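Local coordinates for protein DNA-directed RNA polymerase subunit Rpo11 (Thermoplasma acidophilum, PDB 1XPP) that forms part of the archaeal RNA polymerase that transcribes DNA into RNA, and probably pairs with a partner subunit through its dimerisation domain, at residues N21-E26 with S76-A81; Y30-L35 with Y54-V59; T37-I42 with P63-R68. All coordinates share one frame; numbering follows the deposited sequence.

In the fold
Interactions 1 and 3 pack helices 74-105 and 32-42 on one face of a four-stranded antiparallel sheet; interaction 2 joins the start of helix 32-42 to the loop after strand 48-54. Interactions 1 and 3 are the nearest pair, about 8 Å between centres, on adjacent strands joined by probable hydrogen bonds, Val25 O to Ile65 N at 2.8 Å and Ile23 O to Val67 N at 2.9 Å. Interactions 2 and 3 share helix 32-42, their centres about 10 Å apart; Leu35 CD1 meets Pro63 CB at 3.4 Å. Interactions 1 and 2 are the most widely separated pair, with centres about 16 Å apart. Each touches a second copy of the protein, consistent with a dimerisation domain.

Interaction 1 (N21-E26 with S76-A81); sequences NSITVE and SAIKRA
Ile23 and Val25 of strand 22-28 meet helix 74-105 through one residue, Ile78. Along the helical segment, Ser76 comes first, its carbonyl O accepting the backbone bond from Arg80 N at 2.8 Å. Ala77 O similarly receives Ala81 N at 3.2 Å, so the backbone is regular helix on both sides of the contact residue. Ile78 follows, pointing toward the strand: CG1 lies anti to the carbonyl carbon (chi1 -63°), and the extended second torsion (173°) carries CD1 outward to the sheet. There CD1 lies 3.7 Å from Ile23 CG2, the two side chains meeting at a slant, and 4.2 Å from Val25 CG2, so a single methyl touches two residues that face the same side of the strand. Two residues further on, NH2 of Arg80 forms a salt bridge to Asp45. Ala81 ends the segment by packing on helix 32-42. In a second subunit, Phe96 packs on Val25 and Ile78, and Phe100 on Ile23. With no hydrogen bond across the segments and just 81 Å² buried, the contact depends on buried methyl packing, and the subunit interface extends this apolar surface.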
loop_
_atom_site.group_PDB
_atom_site.type_symbol
_atom_site.label_atom_id
_atom_site.label_comp_id
_atom_site.label_asym_id
_atom_site.label_seq_id
_atom_site.Cartn_x
_atom_site.Cartn_y
_atom_site.Cartn_z
ATOM N N ASN D 21 17.404 4.985 23.536
ATOM C CA ASN D 21 18.289 4.997 22.401
ATOM C C ASN D 21 17.783 4.056 21.348
ATOM O O ASN D 21 18.575 3.444 20.643
ATOM C CB ASN D 21 19.668 4.520 22.834
ATOM C CG ASN D 21 20.216 5.320 23.998
ATOM O OD1 ASN D 21 20.069 6.547 24.053
ATOM N ND2 ASN D 21 20.820 4.623 24.958
ATOM N N SER D 22 16.471 3.940 21.237
ATOM C CA SER D 22 15.921 3.000 20.257
ATOM C C SER D 22 14.623 3.465 19.625
ATOM O O SER D 22 13.904 4.342 20.142
ATOM C CB SER D 22 15.773 1.604 20.857
ATOM O OG SER D 22 14.674 1.592 21.729
ATOM N N ILE D 23 14.304 2.859 18.483
ATOM C CA ILE D 23 13.091 3.210 17.790
ATOM C C ILE D 23 12.646 1.991 17.011
ATOM O O ILE D 23 13.483 1.167 16.577
ATOM C CB ILE D 23 13.321 4.445 16.855
ATOM C CG1 ILE D 23 12.003 5.076 16.449
ATOM C CG2 ILE D 23 14.208 4.067 15.641
ATOM C CD1 ILE D 23 12.156 6.475 15.761
ATOM N N THR D 24 11.330 1.858 16.889
ATOM C CA THR D 24 10.725 0.829 16.059
ATOM C C THR D 24 9.772 1.485 15.087
ATOM O O THR D 24 8.971 2.339 15.475
ATOM C CB THR D 24 9.921 -0.160 16.927
ATOM O OG1 THR D 24 10.793 -0.650 17.939
ATOM C CG2 THR D 24 9.357 -1.311 16.076
ATOM N N VAL D 25 9.901 1.094 13.823
ATOM C CA VAL D 25 9.122 1.648 12.747
ATOM C C VAL D 25 8.390 0.535 12.015
ATOM O O VAL D 25 8.990 -0.485 11.653
ATOM C CB VAL D 25 10.042 2.428 11.748
ATOM C CG1 VAL D 25 9.220 3.096 10.677
ATOM C CG2 VAL D 25 10.872 3.442 12.484
ATOM N N GLU D 26 7.087 0.726 11.818
ATOM C CA GLU D 26 6.288 -0.164 10.989
ATOM C C GLU D 26 6.384 0.299 9.538
ATOM O O GLU D 26 6.183 1.506 9.259
ATOM C CB GLU D 26 4.828 -0.161 11.463
ATOM C CG GLU D 26 4.024 -1.326 10.891
ATOM C CD GLU D 26 2.614 -1.394 11.463
ATOM O OE1 GLU D 26 2.052 -0.327 11.789
ATOM O OE2 GLU D 26 2.056 -2.510 11.548
ATOM N N SER D 76 18.301 9.336 13.815
ATOM C CA SER D 76 19.472 9.782 13.033
ATOM C C SER D 76 20.218 8.657 12.316
ATOM O O SER D 76 20.710 8.847 11.183
ATOM C CB SER D 76 20.452 10.568 13.918
ATOM O OG SER D 76 19.747 11.701 14.394
ATOM N N ALA D 77 20.333 7.493 12.954
ATOM C CA ALA D 77 21.004 6.362 12.350
ATOM C C ALA D 77 20.202 5.935 11.122
ATOM O O ALA D 77 20.773 5.644 10.077
ATOM C CB ALA D 77 21.184 5.180 13.351
ATOM N N ILE D 78 18.877 5.905 11.234
ATOM C CA ILE D 78 18.049 5.586 10.070
ATOM C C ILE D 78 18.274 6.623 8.945
ATOM O O ILE D 78 18.527 6.242 7.790
ATOM C CB ILE D 78 16.573 5.471 10.419
ATOM C CG1 ILE D 78 16.393 4.298 11.397
ATOM C CG2 ILE D 78 15.737 5.366 9.108
ATOM C CD1 ILE D 78 14.990 4.152 11.975
ATOM N N LYS D 79 18.236 7.903 9.296
ATOM C CA LYS D 79 18.451 8.952 8.287
ATOM C C LYS D 79 19.810 8.790 7.595
ATOM O O LYS D 79 19.879 8.872 6.355
ATOM C CB LYS D 79 18.342 10.359 8.885
ATOM C CG LYS D 79 18.476 11.458 7.802
ATOM C CD LYS D 79 18.284 12.862 8.349
ATOM C CE LYS D 79 18.473 13.877 7.208
ATOM N NZ LYS D 79 18.453 15.255 7.800
ATOM N N ARG D 80 20.888 8.599 8.356
ATOM C CA ARG D 80 22.225 8.439 7.736
ATOM C C ARG D 80 22.223 7.346 6.683
ATOM O O ARG D 80 22.776 7.498 5.559
ATOM C CB ARG D 80 23.311 8.173 8.800
ATOM C CG ARG D 80 23.550 9.418 9.708
ATOM C CD ARG D 80 24.750 9.211 10.661
ATOM N NE ARG D 80 24.618 8.116 11.632
ATOM C CZ ARG D 80 24.094 8.267 12.847
ATOM N NH1 ARG D 80 23.592 9.439 13.237
ATOM N NH2 ARG D 80 24.049 7.208 13.665
ATOM N N ALA D 81 21.602 6.215 7.032
ATOM C CA ALA D 81 21.580 5.081 6.117
ATOM C C ALA D 81 20.774 5.334 4.866
ATOM O O ALA D 81 21.209 4.939 3.767
ATOM C CB ALA D 81 21.053 3.835 6.812
#

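Interaction 2 (Y30-L35 with Y54-V59); sequences YDNTLL and YIKHPV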
loop_
_atom_site.group_PDB
_atom_site.type_symbol
_atom_site.label_atom_id
_atom_site.label_comp_id
_atom_site.label_asym_id
_atom_site.label_seq_id
_atom_site.Cartn_x
_atom_site.Cartn_y
_atom_site.Cartn_z
ATOM N N TYR D 30 6.421 -2.083 1.418
ATOM C CA TYR D 30 7.713 -1.949 0.804
ATOM C C TYR D 30 8.115 -3.290 0.258
ATOM O O TYR D 30 7.640 -4.332 0.735
ATOM C CB TYR D 30 8.780 -1.469 1.793
ATOM C CG TYR D 30 8.573 -0.048 2.212
ATOM C CD1 TYR D 30 7.793 0.245 3.317
ATOM C CD2 TYR D 30 9.110 0.997 1.459
ATOM C CE1 TYR D 30 7.570 1.554 3.712
ATOM C CE2 TYR D 30 8.911 2.332 1.852
ATOM C CZ TYR D 30 8.120 2.581 2.976
ATOM O OH TYR D 30 7.893 3.886 3.351
ATOM N N ASP D 31 8.987 -3.251 -0.738
ATOM C CA ASP D 31 9.674 -4.455 -1.183
ATOM C C ASP D 31 10.520 -4.959 -0.018
ATOM O O ASP D 31 11.190 -4.158 0.625
ATOM C CB ASP D 31 10.561 -4.157 -2.410
ATOM C CG ASP D 31 9.906 -4.594 -3.705
ATOM O OD1 ASP D 31 9.019 -3.871 -4.176
ATOM O OD2 ASP D 31 10.266 -5.673 -4.246
ATOM N N ASN D 32 10.424 -6.257 0.300
ATOM C CA ASN D 32 11.295 -6.864 1.326
ATOM C C ASN D 32 12.787 -6.576 1.115
ATOM O O ASN D 32 13.522 -6.400 2.080
ATOM C CB ASN D 32 11.074 -8.389 1.459
ATOM C CG ASN D 32 9.695 -8.764 2.003
ATOM O OD1 ASN D 32 9.259 -9.915 1.863
ATOM N ND2 ASN D 32 9.033 -7.837 2.650
ATOM N N THR D 33 13.225 -6.528 -0.153
ATOM C CA THR D 33 14.606 -6.178 -0.452
ATOM C C THR D 33 15.007 -4.824 0.100
ATOM O O THR D 33 16.121 -4.672 0.644
ATOM C CB THR D 33 14.902 -6.291 -1.955
ATOM O OG1 THR D 33 14.802 -7.687 -2.269
ATOM C CG2 THR D 33 16.350 -5.868 -2.263
ATOM N N LEU D 34 14.105 -3.852 -0.032
ATOM C CA LEU D 34 14.364 -2.520 0.560
ATOM C C LEU D 34 14.619 -2.602 2.078
ATOM O O LEU D 34 15.571 -2.020 2.597
ATOM C CB LEU D 34 13.215 -1.528 0.252
ATOM C CG LEU D 34 13.484 -0.125 0.858
ATOM C CD1 LEU D 34 13.012 1.009 -0.038
ATOM C CD2 LEU D 34 12.820 -0.033 2.185
ATOM N N LEU D 35 13.792 -3.360 2.788
ATOM C CA LEU D 35 13.956 -3.414 4.230
ATOM C C LEU D 35 15.293 -4.028 4.618
ATOM O O LEU D 35 15.961 -3.545 5.529
ATOM C CB LEU D 35 12.782 -4.165 4.890
ATOM C CG LEU D 35 11.366 -3.683 4.454
ATOM C CD1 LEU D 35 10.276 -4.518 5.116
ATOM C CD2 LEU D 35 11.152 -2.259 4.776
ATOM N N TYR D 54 12.008 -7.318 10.842
ATOM C CA TYR D 54 11.061 -8.389 11.163
ATOM C C TYR D 54 10.079 -8.439 10.025
ATOM O O TYR D 54 9.265 -7.526 9.826
ATOM C CB TYR D 54 10.351 -8.144 12.477
ATOM C CG TYR D 54 11.310 -7.888 13.615
ATOM C CD1 TYR D 54 11.748 -6.585 13.921
ATOM C CD2 TYR D 54 11.817 -8.950 14.360
ATOM C CE1 TYR D 54 12.629 -6.355 14.996
ATOM C CE2 TYR D 54 12.689 -8.728 15.403
ATOM C CZ TYR D 54 13.089 -7.447 15.716
ATOM O OH TYR D 54 13.956 -7.311 16.772
ATOM N N ILE D 55 10.169 -9.506 9.242
ATOM C CA ILE D 55 9.299 -9.606 8.097
ATOM C C ILE D 55 8.470 -10.865 8.218
ATOM O O ILE D 55 7.239 -10.789 8.330
ATOM C CB ILE D 55 10.094 -9.571 6.793
ATOM C CG1 ILE D 55 10.753 -8.208 6.633
ATOM C CG2 ILE D 55 9.178 -9.859 5.597
ATOM C CD1 ILE D 55 11.852 -8.149 5.574
ATOM N N LYS D 56 9.129 -12.019 8.169
ATOM C CA LYS D 56 8.351 -13.246 8.393
ATOM C C LYS D 56 8.363 -13.795 9.809
ATOM O O LYS D 56 7.526 -14.639 10.163
ATOM C CB LYS D 56 8.648 -14.327 7.374
ATOM C CG LYS D 56 10.064 -14.474 6.956
ATOM C CD LYS D 56 10.075 -14.676 5.446
ATOM C CE LYS D 56 9.766 -13.364 4.723
ATOM N NZ LYS D 56 9.158 -13.559 3.370
ATOM N N HIS D 57 9.269 -13.307 10.643
ATOM C CA HIS D 57 9.270 -13.714 12.039
ATOM C C HIS D 57 9.411 -12.478 12.910
ATOM O O HIS D 57 10.196 -11.592 12.566
ATOM C CB HIS D 57 10.440 -14.674 12.315
ATOM C CG HIS D 57 10.556 -15.766 11.309
ATOM N ND1 HIS D 57 9.597 -16.744 11.167
ATOM C CD2 HIS D 57 11.488 -16.007 10.354
ATOM C CE1 HIS D 57 9.939 -17.550 10.173
ATOM N NE2 HIS D 57 11.082 -17.125 9.667
ATOM N N PRO D 58 8.628 -12.369 14.003
ATOM C CA PRO D 58 7.564 -13.282 14.472
ATOM C C PRO D 58 6.324 -12.980 13.645
ATOM O O PRO D 58 6.437 -12.380 12.549
ATOM C CB PRO D 58 7.375 -12.849 15.918
ATOM C CG PRO D 58 7.600 -11.339 15.859
ATOM C CD PRO D 58 8.756 -11.191 14.890
ATOM N N VAL D 59 5.160 -13.415 14.119
ATOM C CA VAL D 59 3.917 -13.154 13.407
ATOM C C VAL D 59 3.440 -11.741 13.667
ATOM O O VAL D 59 3.045 -11.378 14.788
ATOM C CB VAL D 59 2.825 -14.186 13.752
ATOM C CG1 VAL D 59 1.566 -13.880 12.925
ATOM C CG2 VAL D 59 3.355 -15.556 13.428
#
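Asn32 and Leu35 meet Ile55 where the first turn of helix 32-42 faces the loop following strand 48-54, within the Rpb3/Rpb11-type dimerisation domain. CG2 of Ile55 approaches the Asn32 carboxamide at 3.6 Å to ND2, 3.7 Å to OD1 and 3.8 Å to CG, so the methyl is about equally near the three amide atoms. At the end of the other branch, Ile55 CD1 lies 4.0 Å from Leu35 CD1 and 4.1 Å from Asn32 ND2. With CG1 anti to the carbonyl carbon (chi1 -66°), CG2 is turned to the amide and CD1 to Leu35 as well as to the amide nitrogen. Lys56 bends at its second and third torsions, bringing NZ to 3.9 Å from Asn32 OD1, too long to count as a hydrogen bond. Putting an alanine at Asn32 would probably leave a gap beside Ile55 CG2, stripped of its amide partner, and deprive the Lys56 ammonium of a nearby carbonyl oxygen. One shell out, Pro63 touches both Leu35 and Ile55, and Tyr54 is tied by a backbone hydrogen bond to Gln64. On the helix side, Tyr30 OH is hydrogen-bonded to Gln95 of a second subunit. The loop then turns through a cis peptide before Pro58, with His57 O in the plane of the Tyr54 ring, 3.6 Å from its CD2.

Interaction 3 (T37-I42 with P63-R68); sequences TLVEEI and PQIYVR
Ile42 N donates to Leu38 O at 2.9 Å, a regular helical bond that links two of the residues resting on strand 64-69. Across the contact itself there are no polar bonds; three pairs of apolar side chains carry it. Leu38 CD2 is 4.0 Å from Ile65 CD1, the two side chains crossing at about a right angle. Val39 CG2 touches Ile65 CG2 at 4.0 Å, the side chains running past one another in opposite senses. With CG1 between its backbone N and carbonyl carbon (chi1 64°), Ile65 sends CD1 to Leu38 and leaves CG2 for Val39. Ile42 and Val67 instead meet tip to tip through both branches, at 4.1 Å for Ile42 CD1 to Val67 CG2 and for Ile42 CG2 to Val67 CG1. The segments run almost parallel, 5° apart and 10.2 Å between axes, which accounts for the matching order of contacts along both. Tyr53, Val48 and Ala51 of the next strand extend the floor beneath Val39 and Ile42, while Leu38 also packs on Val82 of helix 74-105 and Phe96 of a second subunit. Such a helix laid on one face of an antiparallel sheet is consistent with the two-layer alpha+beta build of the RBP11-like dimerisation domain.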
loop_
_atom_site.group_PDB
_atom_site.type_symbol
_atom_site.label_atom_id
_atom_site.label_comp_id
_atom_site.label_asym_id
_atom_site.label_seq_id
_atom_site.Cartn_x
_atom_site.Cartn_y
_atom_site.Cartn_z
ATOM N N THR D 37 18.038 -4.302 2.805
ATOM C CA THR D 37 19.131 -3.413 2.369
ATOM C C THR D 37 19.292 -2.260 3.358
ATOM O O THR D 37 20.395 -1.900 3.749
ATOM C CB THR D 37 18.881 -2.857 0.948
ATOM O OG1 THR D 37 18.797 -3.952 0.049
ATOM C CG2 THR D 37 20.027 -1.935 0.482
ATOM N N LEU D 38 18.164 -1.724 3.798
ATOM C CA LEU D 38 18.208 -0.644 4.747
ATOM C C LEU D 38 18.897 -1.055 6.051
ATOM O O LEU D 38 19.746 -0.340 6.583
ATOM C CB LEU D 38 16.794 -0.133 4.995
ATOM C CG LEU D 38 16.698 0.981 6.027
ATOM C CD1 LEU D 38 17.577 2.196 5.675
ATOM C CD2 LEU D 38 15.244 1.381 6.225
ATOM N N VAL D 39 18.519 -2.231 6.558
ATOM C CA VAL D 39 19.081 -2.750 7.790
ATOM C C VAL D 39 20.576 -3.067 7.612
ATOM O O VAL D 39 21.387 -2.695 8.473
ATOM C CB VAL D 39 18.207 -3.936 8.316
ATOM C CG1 VAL D 39 18.929 -4.728 9.410
ATOM C CG2 VAL D 39 16.871 -3.410 8.842
ATOM N N GLU D 40 20.937 -3.687 6.483
ATOM C CA GLU D 40 22.357 -3.950 6.157
ATOM C C GLU D 40 23.160 -2.642 6.207
ATOM O O GLU D 40 24.246 -2.563 6.803
ATOM C CB GLU D 40 22.488 -4.611 4.791
ATOM C CG GLU D 40 23.907 -5.069 4.447
ATOM C CD GLU D 40 24.086 -5.443 2.973
ATOM O OE1 GLU D 40 25.242 -5.535 2.496
ATOM O OE2 GLU D 40 23.082 -5.637 2.274
ATOM N N GLU D 41 22.582 -1.593 5.645
ATOM C CA GLU D 41 23.247 -0.304 5.688
ATOM C C GLU D 41 23.367 0.275 7.105
ATOM O O GLU D 41 24.438 0.781 7.498
ATOM C CB GLU D 41 22.568 0.677 4.722
ATOM C CG GLU D 41 23.365 1.977 4.521
ATOM C CD GLU D 41 24.639 1.791 3.699
ATOM O OE1 GLU D 41 24.908 0.687 3.202
ATOM O OE2 GLU D 41 25.391 2.778 3.562
ATOM N N ILE D 42 22.294 0.216 7.891
ATOM C CA ILE D 42 22.325 0.792 9.237
ATOM C C ILE D 42 23.364 0.047 10.087
ATOM O O ILE D 42 23.994 0.653 10.945
ATOM C CB ILE D 42 20.947 0.691 9.925
ATOM C CG1 ILE D 42 19.915 1.584 9.231
ATOM C CG2 ILE D 42 21.040 1.066 11.402
ATOM C CD1 ILE D 42 18.451 1.163 9.479
ATOM N N PRO D 63 5.727 -5.638 8.264
ATOM C CA PRO D 63 7.127 -5.577 8.696
ATOM C C PRO D 63 7.417 -4.397 9.645
ATOM O O PRO D 63 6.736 -3.340 9.638
ATOM C CB PRO D 63 7.895 -5.471 7.376
ATOM C CG PRO D 63 7.007 -6.189 6.387
ATOM C CD PRO D 63 5.614 -5.766 6.796
ATOM N N GLN D 64 8.388 -4.643 10.493
ATOM C CA GLN D 64 8.898 -3.632 11.388
ATOM C C GLN D 64 10.420 -3.640 11.320
ATOM O O GLN D 64 11.056 -4.654 10.970
ATOM C CB GLN D 64 8.491 -3.939 12.814
ATOM C CG GLN D 64 7.015 -3.654 13.140
ATOM C CD GLN D 64 6.620 -4.088 14.531
ATOM O OE1 GLN D 64 7.357 -3.870 15.485
ATOM N NE2 GLN D 64 5.412 -4.654 14.656
ATOM N N ILE D 65 11.003 -2.471 11.578
ATOM C CA ILE D 65 12.433 -2.394 11.828
ATOM C C ILE D 65 12.677 -1.781 13.199
ATOM O O ILE D 65 11.907 -0.942 13.659
ATOM C CB ILE D 65 13.208 -1.615 10.704
ATOM C CG1 ILE D 65 12.785 -0.151 10.630
ATOM C CG2 ILE D 65 13.047 -2.286 9.366
ATOM C CD1 ILE D 65 13.773 0.725 9.853
ATOM N N TYR D 66 13.737 -2.267 13.863
ATOM C CA TYR D 66 14.118 -1.848 15.196
ATOM C C TYR D 66 15.600 -1.438 15.158
ATOM O O TYR D 66 16.441 -2.165 14.618
ATOM C CB TYR D 66 14.001 -3.043 16.145
ATOM C CG TYR D 66 14.655 -2.835 17.489
ATOM C CD1 TYR D 66 14.203 -1.837 18.364
ATOM C CD2 TYR D 66 15.737 -3.597 17.860
ATOM C CE1 TYR D 66 14.816 -1.663 19.610
ATOM C CE2 TYR D 66 16.348 -3.426 19.094
ATOM C CZ TYR D 66 15.877 -2.470 19.945
ATOM O OH TYR D 66 16.509 -2.301 21.157
ATOM N N VAL D 67 15.892 -0.281 15.732
ATOM C CA VAL D 67 17.264 0.221 15.750
ATOM C C VAL D 67 17.565 0.702 17.158
ATOM O O VAL D 67 16.787 1.467 17.727
ATOM C CB VAL D 67 17.442 1.420 14.751
ATOM C CG1 VAL D 67 18.868 1.938 14.770
ATOM C CG2 VAL D 67 17.057 1.012 13.315
ATOM N N ARG D 68 18.682 0.241 17.695
ATOM C CA ARG D 68 19.218 0.786 18.948
ATOM C C ARG D 68 20.635 1.310 18.716
ATOM O O ARG D 68 21.450 0.648 18.114
ATOM C CB ARG D 68 19.227 -0.262 20.053
ATOM C CG ARG D 68 19.770 0.264 21.407
ATOM C CD ARG D 68 19.614 -0.780 22.525
ATOM N NE ARG D 68 19.910 -2.133 22.068
ATOM C CZ ARG D 68 21.051 -2.778 22.288
ATOM N NH1 ARG D 68 22.027 -2.207 22.982
ATOM N NH2 ARG D 68 21.217 -4.009 21.821
#